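Local coordinates for cypemycin cysteine dehydrogenase (decarboxylating) (Streptomyces sp, PDB 6JDD), which catalyses the FAD-dependent oxidative decarboxylation of the C-terminal cysteine of the cypemycin precursor peptide, a step in making this linaridin, at residues I19-V24 with P46-F51; V13-S18 with V92-L97; P25-W30 with V168-P173; A9-H14 with P36-N41. All blocks are in the same frame, centred on the assembly; numbering follows the deposited sequence.

How the contacts relate
The four contacts trace one principle: in a Rossmann-like flavoprotein the sheet supplies the frame and the loops at its strand ends supply the cofactor site. Contacts 2 and 4 share strand 10-15, whose V13 and H14 belong to both; contact 4 pairs it with 39-44 through regular parallel bonding, whereas contact 2 pairs it with 90-95 and then breaks into a polar, FAD-binding corner. Contact 1, also buried and also touching FAD, is almost wholly apolar between its loops. Contact 3 is the surface member, tryptophans of helix 24-34 packing on the loop and first turn leading into helix 172-185, close to a neighbouring subunit; F170 touches contact 1, and F93 of contact 2 packs against F170.

Contact 1 of 4, residues I19-V24 with P46-F51; sequences ISAALV and PAASRF. With FAD (flavin-adenine dinucleotide), chain B.
At the flavin end of the parallel sheet, the loops that follow strands 10-15 and 39-44 close on each other, with F51 of the second packing against I19, A21 and A22 of the first. The ring of F51 and the side chain of I19 cross at about a right angle. I19 holds CG1 anti to its backbone N (chi1 -169°), and chi2 (65°) then brings CD1 to 3.8 Å from F51 CD1, while I19 CA lies over one face of the ring, toward its rim. The far end of the ring serves the cofactor: F51 CZ is 3.6 Å from FAD C7, and the methyl carbon C8M lies at the ring edge, in plane. At the base of the F51 side chain, A21 CB meets F51 CB at 4.3 Å and also packs on A48 CB. A22 CA makes a CH···O contact of 3.3 Å with F51 O. An alanine at F51 would probably leave I19 CD1 without its aromatic neighbour and open a gap beside the dimethylbenzene end of the flavin. Further back in the 46-51 loop, A47 N donates to FAD O2A over 3.2 Å, and R50 forms a salt bridge with D71 of a third subunit. Loops at the carboxyl ends of parallel strands, packing on the isoalloxazine and binding the pyrophosphate, are characteristic of Rossmann-like flavoproteins.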
# COMPACT_ATOMS: atom_id res chain seq x y z
N ILE A 19 -14.02 1.65 -27.98
CA ILE A 19 -12.69 1.37 -28.59
C ILE A 19 -12.36 2.49 -29.59
O ILE A 19 -11.17 2.86 -29.68
CB ILE A 19 -12.67 -0.06 -29.16
CG1 ILE A 19 -11.25 -0.46 -29.53
CG2 ILE A 19 -13.65 -0.22 -30.30
CD1 ILE A 19 -10.37 -0.55 -28.29
N SER A 20 -13.34 3.15 -30.21
CA SER A 20 -13.11 4.35 -31.06
C SER A 20 -12.37 5.44 -30.29
O SER A 20 -11.81 6.32 -30.92
CB SER A 20 -14.38 4.90 -31.63
OG SER A 20 -15.07 3.91 -32.37
N ALA A 21 -12.40 5.47 -28.96
CA ALA A 21 -11.68 6.53 -28.23
C ALA A 21 -10.20 6.41 -28.54
O ALA A 21 -9.57 7.42 -28.58
CB ALA A 21 -11.94 6.46 -26.75
N ALA A 22 -9.70 5.21 -28.80
CA ALA A 22 -8.28 4.96 -29.16
C ALA A 22 -7.89 5.78 -30.42
O ALA A 22 -6.69 6.14 -30.52
CB ALA A 22 -8.01 3.50 -29.37
N LEU A 23 -8.86 6.06 -31.30
CA LEU A 23 -8.67 6.77 -32.59
C LEU A 23 -8.81 8.29 -32.43
O LEU A 23 -8.48 8.99 -33.37
CB LEU A 23 -9.71 6.28 -33.58
CG LEU A 23 -9.32 5.06 -34.40
CD1 LEU A 23 -8.75 3.97 -33.54
CD2 LEU A 23 -10.54 4.54 -35.16
N VAL A 24 -9.28 8.79 -31.29
CA VAL A 24 -9.56 10.23 -31.09
C VAL A 24 -8.27 11.03 -31.15
O VAL A 24 -8.30 12.07 -31.79
CB VAL A 24 -10.34 10.46 -29.79
CG1 VAL A 24 -10.48 11.93 -29.43
CG2 VAL A 24 -11.71 9.86 -29.93
N PRO A 46 -13.38 8.14 -17.29
CA PRO A 46 -12.55 7.05 -16.79
C PRO A 46 -12.54 5.88 -17.81
O PRO A 46 -11.51 5.40 -18.14
CB PRO A 46 -13.26 6.76 -15.46
CG PRO A 46 -13.71 8.11 -15.00
CD PRO A 46 -14.29 8.70 -16.27
N ALA A 47 -13.70 5.44 -18.28
CA ALA A 47 -13.79 4.31 -19.22
C ALA A 47 -12.90 4.63 -20.41
O ALA A 47 -12.12 3.79 -20.83
CB ALA A 47 -15.22 4.06 -19.63
N ALA A 48 -13.03 5.80 -21.01
CA ALA A 48 -12.29 6.15 -22.25
C ALA A 48 -10.79 6.16 -21.96
O ALA A 48 -9.99 5.92 -22.87
CB ALA A 48 -12.74 7.50 -22.75
N SER A 49 -10.42 6.45 -20.73
CA SER A 49 -9.01 6.56 -20.29
C SER A 49 -8.40 5.15 -20.23
O SER A 49 -7.24 5.09 -20.10
CB SER A 49 -8.85 7.28 -18.97
OG SER A 49 -9.27 6.45 -17.87
N ARG A 50 -9.18 4.09 -20.41
CA ARG A 50 -8.64 2.71 -20.56
C ARG A 50 -8.30 2.46 -22.03
O ARG A 50 -7.73 1.42 -22.29
CB ARG A 50 -9.64 1.63 -20.11
CG ARG A 50 -9.98 1.63 -18.62
CD ARG A 50 -11.03 0.56 -18.22
NE ARG A 50 -12.41 0.72 -18.75
CZ ARG A 50 -13.57 0.71 -18.03
NH1 ARG A 50 -13.57 0.56 -16.72
NH2 ARG A 50 -14.75 0.87 -18.63
N PHE A 51 -8.76 3.33 -22.94
CA PHE A 51 -8.57 3.11 -24.40
C PHE A 51 -7.66 4.17 -25.02
O PHE A 51 -7.21 3.97 -26.16
CB PHE A 51 -9.91 3.04 -25.12
CG PHE A 51 -10.75 1.86 -24.72
CD1 PHE A 51 -10.20 0.58 -24.62
CD2 PHE A 51 -12.10 2.01 -24.42
CE1 PHE A 51 -10.99 -0.50 -24.25
CE2 PHE A 51 -12.88 0.94 -24.02
CZ PHE A 51 -12.32 -0.31 -23.93
PA FAD B . -18.04 6.58 -17.49
O1A FAD B . -17.83 7.89 -16.80
O2A FAD B . -16.87 5.67 -17.64
O5B FAD B . -19.24 5.79 -16.77
C5B FAD B . -18.92 4.87 -15.69
C4B FAD B . -20.13 4.69 -14.81
O4B FAD B . -19.75 4.89 -13.43
C3B FAD B . -21.29 5.67 -15.06
O3B FAD B . -22.55 5.03 -14.88
C2B FAD B . -21.05 6.75 -14.00
O2B FAD B . -22.23 7.44 -13.66
C1B FAD B . -20.53 5.91 -12.85
N9A FAD B . -19.68 6.65 -11.92
C8A FAD B . -19.77 7.98 -11.59
N7A FAD B . -18.86 8.34 -10.71
C5A FAD B . -18.14 7.18 -10.46
C6A FAD B . -17.04 6.91 -9.61
N6A FAD B . -16.45 7.82 -8.85
N1A FAD B . -16.57 5.64 -9.60
C2A FAD B . -17.17 4.73 -10.38
N3A FAD B . -18.20 4.87 -11.20
C4A FAD B . -18.64 6.14 -11.19
N1 FAD B . -20.15 0.95 -25.21
C2 FAD B . -20.77 1.60 -26.22
O2 FAD B . -21.81 2.23 -26.03
N3 FAD B . -20.28 1.59 -27.49
C4 FAD B . -19.13 0.91 -27.82
O4 FAD B . -18.73 0.93 -28.97
C4X FAD B . -18.46 0.22 -26.79
N5 FAD B . -17.36 -0.43 -27.09
C5X FAD B . -16.73 -1.09 -26.07
C6 FAD B . -15.54 -1.79 -26.37
C7 FAD B . -14.85 -2.48 -25.40
C7M FAD B . -13.59 -3.22 -25.75
C8 FAD B . -15.34 -2.48 -24.07
C8M FAD B . -14.60 -3.22 -22.99
C9 FAD B . -16.50 -1.79 -23.76
C9A FAD B . -17.21 -1.09 -24.75
N10 FAD B . -18.38 -0.39 -24.47
C10 FAD B . -19.05 0.29 -25.48
C1' FAD B . -18.92 -0.36 -23.10
C2' FAD B . -18.59 0.93 -22.38
O2' FAD B . -17.18 1.01 -22.17
C3' FAD B . -19.30 1.00 -21.03
O3' FAD B . -20.70 1.13 -21.24
C4' FAD B . -18.82 2.15 -20.14
O4' FAD B . -19.52 2.12 -18.89
C5' FAD B . -19.00 3.50 -20.78
O5' FAD B . -18.71 4.54 -19.82
P FAD B . -18.59 6.06 -20.32
O1P FAD B . -19.80 6.38 -21.14
O2P FAD B . -17.24 6.26 -20.92
O3P FAD B . -18.67 6.86 -18.93

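Contact 2 of 4, residues V13-S18 with V92-L97; sequences VHVTGS and VFPATL. With FAD (flavin-adenine dinucleotide), chain B.
H14 and V92 form a parallel bridge in which F93 N donates to H14 O over 2.8 Å, after which the 92-97 chain turns a corner through the cis peptide bond before P94. On one face of the sheet the H14 ring and V92 lie side by side, pointing the same way, and H14 ND1 is hydrogen-bonded to S43 OG. On the other, V13 CG1 sits at the edge of the F93 ring, 4.0 Å from F93 CB. Where regular strand pairing ends, T16 ties the two chains together. Its OG1, set between the backbone N and the carbonyl carbon (chi1 76°), donates to P94 O over 2.6 Å from above the carbonyl plane and accepts from T96 N at 2.9 Å. A valine in place of T16 would probably leave T96 N without this acceptor and take from P94 O its hydroxyl donor. Both strands thus end at the phosphate- and flavin-binding loops of the Rossmann-like fold. G17 N donates to FAD O2P over 2.8 Å, while G17 O accepts from the ribityl O2' of the cofactor. T96, the N-cap of helix 97-104, gives its OG1 proton to FAD O1P at 2.6 Å and accepts from T99 N. The next residue, L97, directs its N to the flavin carbonyl oxygen O2 of FAD at 2.7 Å.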
# COMPACT_ATOMS: atom_id res chain seq x y z
N VAL A 13 -14.46 18.72 -26.77
CA VAL A 13 -14.64 17.31 -27.18
C VAL A 13 -14.74 16.49 -25.91
O VAL A 13 -13.87 16.58 -25.07
CB VAL A 13 -13.54 16.80 -28.12
CG1 VAL A 13 -13.76 15.35 -28.43
CG2 VAL A 13 -13.48 17.59 -29.42
N HIS A 14 -15.83 15.76 -25.76
CA HIS A 14 -16.07 14.83 -24.63
C HIS A 14 -15.94 13.41 -25.15
O HIS A 14 -16.70 13.03 -26.07
CB HIS A 14 -17.43 15.11 -24.00
CG HIS A 14 -17.72 14.22 -22.84
ND1 HIS A 14 -16.87 14.13 -21.75
CD2 HIS A 14 -18.72 13.34 -22.62
CE1 HIS A 14 -17.36 13.25 -20.90
NE2 HIS A 14 -18.48 12.73 -21.42
N VAL A 15 -14.93 12.71 -24.65
CA VAL A 15 -14.52 11.37 -25.15
C VAL A 15 -15.03 10.32 -24.18
O VAL A 15 -14.72 10.43 -22.98
CB VAL A 15 -12.99 11.29 -25.30
CG1 VAL A 15 -12.56 9.98 -25.98
CG2 VAL A 15 -12.45 12.51 -26.03
N THR A 16 -15.72 9.29 -24.67
CA THR A 16 -16.37 8.24 -23.83
C THR A 16 -15.84 6.87 -24.26
O THR A 16 -15.24 6.79 -25.28
CB THR A 16 -17.91 8.34 -23.87
OG1 THR A 16 -18.41 7.83 -25.11
CG2 THR A 16 -18.44 9.74 -23.62
N GLY A 17 -16.14 5.84 -23.47
CA GLY A 17 -15.44 4.54 -23.41
C GLY A 17 -15.87 3.57 -24.48
O GLY A 17 -16.31 2.44 -24.17
N SER A 18 -15.65 3.92 -25.71
CA SER A 18 -15.68 2.90 -26.77
C SER A 18 -14.28 2.78 -27.35
O SER A 18 -13.44 3.71 -27.21
CB SER A 18 -16.74 3.23 -27.79
OG SER A 18 -16.46 4.42 -28.46
N VAL A 92 -19.63 15.03 -28.47
CA VAL A 92 -19.42 13.76 -27.74
C VAL A 92 -18.91 12.72 -28.75
O VAL A 92 -19.66 12.25 -29.57
CB VAL A 92 -20.70 13.33 -27.01
CG1 VAL A 92 -20.45 12.15 -26.09
CG2 VAL A 92 -21.28 14.49 -26.21
N PHE A 93 -17.61 12.44 -28.69
CA PHE A 93 -16.83 11.85 -29.79
C PHE A 93 -15.79 10.91 -29.21
O PHE A 93 -14.82 11.37 -28.64
CB PHE A 93 -16.15 12.96 -30.59
CG PHE A 93 -15.42 12.48 -31.82
CD1 PHE A 93 -16.11 11.94 -32.89
CD2 PHE A 93 -14.04 12.55 -31.89
CE1 PHE A 93 -15.44 11.48 -34.01
CE2 PHE A 93 -13.38 12.09 -33.01
CZ PHE A 93 -14.08 11.55 -34.07
N PRO A 94 -16.01 9.58 -29.20
CA PRO A 94 -17.32 8.98 -29.45
C PRO A 94 -18.29 9.02 -28.27
O PRO A 94 -17.88 9.38 -27.17
CB PRO A 94 -16.94 7.52 -29.68
CG PRO A 94 -15.84 7.30 -28.70
CD PRO A 94 -15.03 8.58 -28.78
N ALA A 95 -19.55 8.64 -28.52
CA ALA A 95 -20.61 8.62 -27.50
C ALA A 95 -21.09 7.20 -27.33
O ALA A 95 -21.63 6.67 -28.24
CB ALA A 95 -21.73 9.49 -27.89
N THR A 96 -20.86 6.65 -26.16
CA THR A 96 -21.40 5.33 -25.78
C THR A 96 -22.94 5.41 -25.64
O THR A 96 -23.50 6.49 -25.35
CB THR A 96 -20.73 4.80 -24.49
OG1 THR A 96 -20.88 5.81 -23.49
CG2 THR A 96 -19.26 4.48 -24.71
N LEU A 97 -23.55 4.24 -25.71
CA LEU A 97 -24.98 4.00 -25.34
C LEU A 97 -25.23 4.56 -23.95
O LEU A 97 -26.15 5.37 -23.82
CB LEU A 97 -25.22 2.50 -25.43
CG LEU A 97 -26.59 1.99 -24.99
CD1 LEU A 97 -27.70 2.86 -25.52
CD2 LEU A 97 -26.80 0.58 -25.47
PA FAD B . -18.04 6.58 -17.49
O1A FAD B . -17.83 7.89 -16.80
O2A FAD B . -16.87 5.67 -17.64
O5B FAD B . -19.24 5.79 -16.77
C5B FAD B . -18.92 4.87 -15.69
C4B FAD B . -20.13 4.69 -14.81
O4B FAD B . -19.75 4.89 -13.43
C3B FAD B . -21.29 5.67 -15.06
O3B FAD B . -22.55 5.03 -14.88
C2B FAD B . -21.05 6.75 -14.00
O2B FAD B . -22.23 7.44 -13.66
C1B FAD B . -20.53 5.91 -12.85
N9A FAD B . -19.68 6.65 -11.92
C8A FAD B . -19.77 7.98 -11.59
N7A FAD B . -18.86 8.34 -10.71
C5A FAD B . -18.14 7.18 -10.46
C6A FAD B . -17.04 6.91 -9.61
N6A FAD B . -16.45 7.82 -8.85
N1A FAD B . -16.57 5.64 -9.60
C2A FAD B . -17.17 4.73 -10.38
N3A FAD B . -18.20 4.87 -11.20
C4A FAD B . -18.64 6.14 -11.19
N1 FAD B . -20.15 0.95 -25.21
C2 FAD B . -20.77 1.60 -26.22
O2 FAD B . -21.81 2.23 -26.03
N3 FAD B . -20.28 1.59 -27.49
C4 FAD B . -19.13 0.91 -27.82
O4 FAD B . -18.73 0.93 -28.97
C4X FAD B . -18.46 0.22 -26.79
N5 FAD B . -17.36 -0.43 -27.09
C5X FAD B . -16.73 -1.09 -26.07
C6 FAD B . -15.54 -1.79 -26.37
C7 FAD B . -14.85 -2.48 -25.40
C7M FAD B . -13.59 -3.22 -25.75
C8 FAD B . -15.34 -2.48 -24.07
C8M FAD B . -14.60 -3.22 -22.99
C9 FAD B . -16.50 -1.79 -23.76
C9A FAD B . -17.21 -1.09 -24.75
N10 FAD B . -18.38 -0.39 -24.47
C10 FAD B . -19.05 0.29 -25.48
C1' FAD B . -18.92 -0.36 -23.10
C2' FAD B . -18.59 0.93 -22.38
O2' FAD B . -17.18 1.01 -22.17
C3' FAD B . -19.30 1.00 -21.03
O3' FAD B . -20.70 1.13 -21.24
C4' FAD B . -18.82 2.15 -20.14
O4' FAD B . -19.52 2.12 -18.89
C5' FAD B . -19.00 3.50 -20.78
O5' FAD B . -18.71 4.54 -19.82
P FAD B . -18.59 6.06 -20.32
O1P FAD B . -19.80 6.38 -21.14
O2P FAD B . -17.24 6.26 -20.92
O3P FAD B . -18.67 6.86 -18.93

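Contact 3 of 4, residues P25-W30 with V168-P173; sequences PWWIHW and VGFNLP
W27 carries CG anti to its carbonyl carbon (chi1 -76°) and L172 carries CG anti to its backbone N (chi1 -178°), and the two side chains pass alongside one another, pointing opposite ways. They join helix 24-34, the crossover helix of a beta-alpha-beta unit, to the start of the C-terminal helix 172-185, where N171 is the N-cap and its OD1 accepts from G174 N. The L172 branch that does the touching is CD2, 4.1 Å from W27 CB and 4.2 Å from W30 CZ3. Beyond it the six-membered end of the W27 indole meets the proline ring, with W27 CZ3 4.1 Å from P173 CD and the two side chains crossing at about a right angle. No hydrogen bond crosses between the segments. F170 stacks on F93 of strand 90-95, whereas W26 stacks on W26 of a second subunit, placing this patch beside a subunit interface. At the other end of the W27 indole, the five-membered ring and the F170 ring approach obliquely, planes 88° apart, and W27 NE1 comes within 4.1 Å of F170 CE2.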
# COMPACT_ATOMS: atom_id res chain seq x y z
N PRO A 25 -7.13 10.65 -30.52
CA PRO A 25 -5.91 11.47 -30.62
C PRO A 25 -5.48 11.75 -32.07
O PRO A 25 -5.07 12.86 -32.36
CB PRO A 25 -4.86 10.62 -29.91
CG PRO A 25 -5.67 9.83 -28.92
CD PRO A 25 -6.94 9.48 -29.65
N TRP A 26 -5.63 10.77 -32.96
CA TRP A 26 -5.41 10.98 -34.42
C TRP A 26 -6.34 12.09 -34.95
O TRP A 26 -5.83 13.03 -35.62
CB TRP A 26 -5.58 9.66 -35.18
CG TRP A 26 -5.16 9.75 -36.61
CD1 TRP A 26 -3.96 9.38 -37.12
CD2 TRP A 26 -5.94 10.25 -37.70
NE1 TRP A 26 -3.95 9.60 -38.47
CE2 TRP A 26 -5.14 10.14 -38.85
CE3 TRP A 26 -7.23 10.77 -37.82
CZ2 TRP A 26 -5.58 10.53 -40.11
CZ3 TRP A 26 -7.68 11.14 -39.07
CH2 TRP A 26 -6.86 11.02 -40.20
N TRP A 27 -7.64 12.01 -34.67
CA TRP A 27 -8.62 13.05 -35.09
C TRP A 27 -8.37 14.40 -34.43
O TRP A 27 -8.54 15.42 -35.09
CB TRP A 27 -10.03 12.56 -34.79
CG TRP A 27 -10.45 11.56 -35.79
CD1 TRP A 27 -10.53 10.20 -35.64
CD2 TRP A 27 -10.77 11.84 -37.15
NE1 TRP A 27 -10.91 9.62 -36.81
CE2 TRP A 27 -11.07 10.61 -37.76
CE3 TRP A 27 -10.83 13.01 -37.90
CZ2 TRP A 27 -11.46 10.52 -39.10
CZ3 TRP A 27 -11.20 12.92 -39.23
CH2 TRP A 27 -11.52 11.69 -39.81
N ILE A 28 -8.02 14.45 -33.15
CA ILE A 28 -7.63 15.74 -32.50
C ILE A 28 -6.40 16.30 -33.24
O ILE A 28 -6.42 17.50 -33.57
CB ILE A 28 -7.34 15.57 -30.99
CG1 ILE A 28 -8.55 15.04 -30.22
CG2 ILE A 28 -6.82 16.89 -30.40
CD1 ILE A 28 -9.72 15.97 -30.20
N HIS A 29 -5.38 15.48 -33.52
CA HIS A 29 -4.19 15.92 -34.27
C HIS A 29 -4.63 16.48 -35.63
O HIS A 29 -4.19 17.59 -35.96
CB HIS A 29 -3.21 14.76 -34.40
CG HIS A 29 -2.01 15.11 -35.22
ND1 HIS A 29 -1.08 16.05 -34.77
CD2 HIS A 29 -1.59 14.68 -36.42
CE1 HIS A 29 -0.15 16.16 -35.67
NE2 HIS A 29 -0.43 15.33 -36.69
N TRP A 30 -5.48 15.76 -36.36
CA TRP A 30 -6.08 16.21 -37.66
C TRP A 30 -6.74 17.60 -37.51
O TRP A 30 -6.38 18.54 -38.27
CB TRP A 30 -7.08 15.18 -38.20
CG TRP A 30 -7.85 15.63 -39.41
CD1 TRP A 30 -7.50 15.43 -40.71
CD2 TRP A 30 -9.10 16.35 -39.43
NE1 TRP A 30 -8.44 15.99 -41.54
CE2 TRP A 30 -9.42 16.57 -40.79
CE3 TRP A 30 -9.97 16.84 -38.45
CZ2 TRP A 30 -10.58 17.24 -41.18
CZ3 TRP A 30 -11.10 17.52 -38.84
CH2 TRP A 30 -11.40 17.71 -40.19
N VAL A 168 -23.23 3.99 -38.02
CA VAL A 168 -22.55 4.64 -36.86
C VAL A 168 -22.23 6.12 -37.16
O VAL A 168 -22.04 6.52 -38.36
CB VAL A 168 -21.32 3.82 -36.41
CG1 VAL A 168 -20.50 4.49 -35.29
CG2 VAL A 168 -21.74 2.39 -36.06
N GLY A 169 -22.17 6.91 -36.08
CA GLY A 169 -22.04 8.37 -36.08
C GLY A 169 -20.66 8.87 -35.66
O GLY A 169 -20.56 10.06 -35.37
N PHE A 170 -19.63 8.02 -35.71
CA PHE A 170 -18.21 8.40 -35.43
C PHE A 170 -17.64 9.25 -36.57
O PHE A 170 -16.83 8.76 -37.37
CB PHE A 170 -17.32 7.18 -35.18
CG PHE A 170 -16.02 7.56 -34.53
CD1 PHE A 170 -16.01 8.25 -33.32
CD2 PHE A 170 -14.81 7.25 -35.13
CE1 PHE A 170 -14.82 8.60 -32.72
CE2 PHE A 170 -13.61 7.59 -34.53
CZ PHE A 170 -13.63 8.28 -33.33
N ASN A 171 -18.05 10.50 -36.63
CA ASN A 171 -17.89 11.34 -37.84
C ASN A 171 -17.59 12.76 -37.39
O ASN A 171 -18.55 13.55 -37.26
CB ASN A 171 -19.17 11.25 -38.68
CG ASN A 171 -19.12 12.13 -39.91
OD1 ASN A 171 -18.16 12.86 -40.11
ND2 ASN A 171 -20.17 12.06 -40.72
N LEU A 172 -16.31 13.10 -37.19
CA LEU A 172 -15.95 14.47 -36.73
C LEU A 172 -16.24 15.52 -37.81
O LEU A 172 -16.82 16.57 -37.53
CB LEU A 172 -14.49 14.52 -36.28
CG LEU A 172 -14.02 15.86 -35.73
CD1 LEU A 172 -14.86 16.31 -34.57
CD2 LEU A 172 -12.58 15.78 -35.28
N PRO A 173 -15.85 15.33 -39.09
CA PRO A 173 -16.16 16.35 -40.11
C PRO A 173 -17.66 16.69 -40.18
O PRO A 173 -18.03 17.88 -40.13
CB PRO A 173 -15.62 15.73 -41.40
CG PRO A 173 -14.54 14.75 -40.93
CD PRO A 173 -15.09 14.18 -39.64

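Contact 4 of 4, residues A9-H14 with P36-N41; sequences AELHVH and PELVVN
L11 reaches L38 and V40 with different methyls, its CG sitting between the backbone N and the carbonyl carbon (chi1 56°). L11 CD2 lies 3.8 Å from L38 CD2, the side chains crossing at about a right angle, and L11 CD1 is 4.2 Å from V40 CG1. V13 CG2 extends this apolar face, 4.3 Å from V40 CG1. The axes of 10-14 and 39-41 run in the same sense with a signed crossing angle of -27°, L11 giving its N to V39 O and receiving N41 N at its own carbonyl. V13 N bonds to N41 O, which also lies over one face of the H12 imidazole, toward the rim; H12 ND1 is engaged by S84. On the opposite face, that of H12 and N41, E10 lies alongside V39. There N41 ND2 donates to E10 OE2 over 2.9 Å, nearly straight at 174° and from the anti side of the carboxylate. A water donates to both E10 OE2 and N41 OD1, and A86 N also grips E10 OE2. In this right-handed beta-alpha-beta crossover helix 24-34 packs on the apolar face, L31 against L38 and V40, I28 against V13 and V40, while strand 90-95 flanks 10-15 on its other edge.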
# COMPACT_ATOMS: atom_id res chain seq x y z
N ALA A 9 -14.42 29.92 -32.45
CA ALA A 9 -13.04 30.10 -31.92
C ALA A 9 -12.60 28.92 -31.03
O ALA A 9 -11.43 28.53 -31.12
CB ALA A 9 -12.96 31.42 -31.18
N GLU A 10 -13.53 28.34 -30.30
CA GLU A 10 -13.18 27.26 -29.36
C GLU A 10 -14.30 26.22 -29.30
O GLU A 10 -15.44 26.62 -29.39
CB GLU A 10 -13.06 27.93 -27.99
CG GLU A 10 -12.47 27.08 -26.89
CD GLU A 10 -11.97 27.94 -25.75
OE1 GLU A 10 -11.57 29.05 -26.02
OE2 GLU A 10 -11.98 27.50 -24.62
N LEU A 11 -13.95 24.93 -29.29
CA LEU A 11 -14.96 23.90 -29.00
C LEU A 11 -14.45 22.95 -27.91
O LEU A 11 -13.36 23.10 -27.47
CB LEU A 11 -15.35 23.18 -30.29
CG LEU A 11 -14.23 22.56 -31.09
CD1 LEU A 11 -13.77 21.26 -30.45
CD2 LEU A 11 -14.72 22.32 -32.50
N HIS A 12 -15.30 22.05 -27.47
CA HIS A 12 -15.02 21.04 -26.43
C HIS A 12 -15.36 19.67 -26.98
O HIS A 12 -16.43 19.53 -27.60
CB HIS A 12 -15.87 21.29 -25.19
CG HIS A 12 -15.54 20.32 -24.12
ND1 HIS A 12 -14.75 20.66 -23.06
CD2 HIS A 12 -15.85 19.02 -23.96
CE1 HIS A 12 -14.60 19.61 -22.29
NE2 HIS A 12 -15.23 18.60 -22.83
N VAL A 13 -14.46 18.72 -26.77
CA VAL A 13 -14.64 17.31 -27.18
C VAL A 13 -14.74 16.49 -25.91
O VAL A 13 -13.87 16.58 -25.07
CB VAL A 13 -13.54 16.80 -28.12
CG1 VAL A 13 -13.76 15.35 -28.43
CG2 VAL A 13 -13.48 17.59 -29.42
N HIS A 14 -15.83 15.76 -25.76
CA HIS A 14 -16.07 14.83 -24.63
C HIS A 14 -15.94 13.41 -25.15
O HIS A 14 -16.70 13.03 -26.07
CB HIS A 14 -17.43 15.11 -24.00
CG HIS A 14 -17.72 14.22 -22.84
ND1 HIS A 14 -16.87 14.13 -21.75
CD2 HIS A 14 -18.72 13.34 -22.62
CE1 HIS A 14 -17.36 13.25 -20.90
NE2 HIS A 14 -18.48 12.73 -21.42
N PRO A 36 -5.48 25.46 -37.21
CA PRO A 36 -4.54 25.81 -36.14
C PRO A 36 -5.00 26.91 -35.17
O PRO A 36 -4.55 26.96 -34.08
CB PRO A 36 -3.29 26.31 -36.88
CG PRO A 36 -3.38 25.66 -38.26
CD PRO A 36 -4.87 25.61 -38.55
N GLU A 37 -5.96 27.72 -35.60
CA GLU A 37 -6.41 28.86 -34.76
C GLU A 37 -7.47 28.41 -33.75
O GLU A 37 -7.72 29.14 -32.81
CB GLU A 37 -6.98 29.95 -35.66
CG GLU A 37 -8.12 29.46 -36.55
CD GLU A 37 -7.69 28.49 -37.63
OE1 GLU A 37 -6.55 28.03 -37.56
OE2 GLU A 37 -8.48 28.21 -38.52
N LEU A 38 -8.04 27.23 -33.97
CA LEU A 38 -9.12 26.69 -33.11
C LEU A 38 -8.55 26.26 -31.76
O LEU A 38 -7.57 25.55 -31.76
CB LEU A 38 -9.75 25.50 -33.82
CG LEU A 38 -10.95 24.87 -33.13
CD1 LEU A 38 -12.03 25.90 -32.81
CD2 LEU A 38 -11.52 23.78 -34.01
N VAL A 39 -9.15 26.70 -30.66
CA VAL A 39 -8.84 26.16 -29.30
C VAL A 39 -9.73 24.94 -29.04
O VAL A 39 -10.95 25.08 -29.06
CB VAL A 39 -9.01 27.24 -28.22
CG1 VAL A 39 -8.87 26.68 -26.81
CG2 VAL A 39 -8.02 28.35 -28.41
N VAL A 40 -9.12 23.79 -28.77
CA VAL A 40 -9.82 22.50 -28.56
C VAL A 40 -9.63 22.10 -27.10
O VAL A 40 -8.51 21.82 -26.69
CB VAL A 40 -9.26 21.43 -29.51
CG1 VAL A 40 -9.93 20.07 -29.35
CG2 VAL A 40 -9.35 21.87 -30.94
N ASN A 41 -10.71 22.11 -26.34
CA ASN A 41 -10.77 21.54 -24.97
C ASN A 41 -11.22 20.08 -25.05
O ASN A 41 -11.95 19.73 -25.97
CB ASN A 41 -11.70 22.35 -24.06
CG ASN A 41 -11.39 23.83 -24.10
OD1 ASN A 41 -10.37 24.28 -23.59
ND2 ASN A 41 -12.29 24.59 -24.68
O HOH W 1 -10.14 26.82 -23.05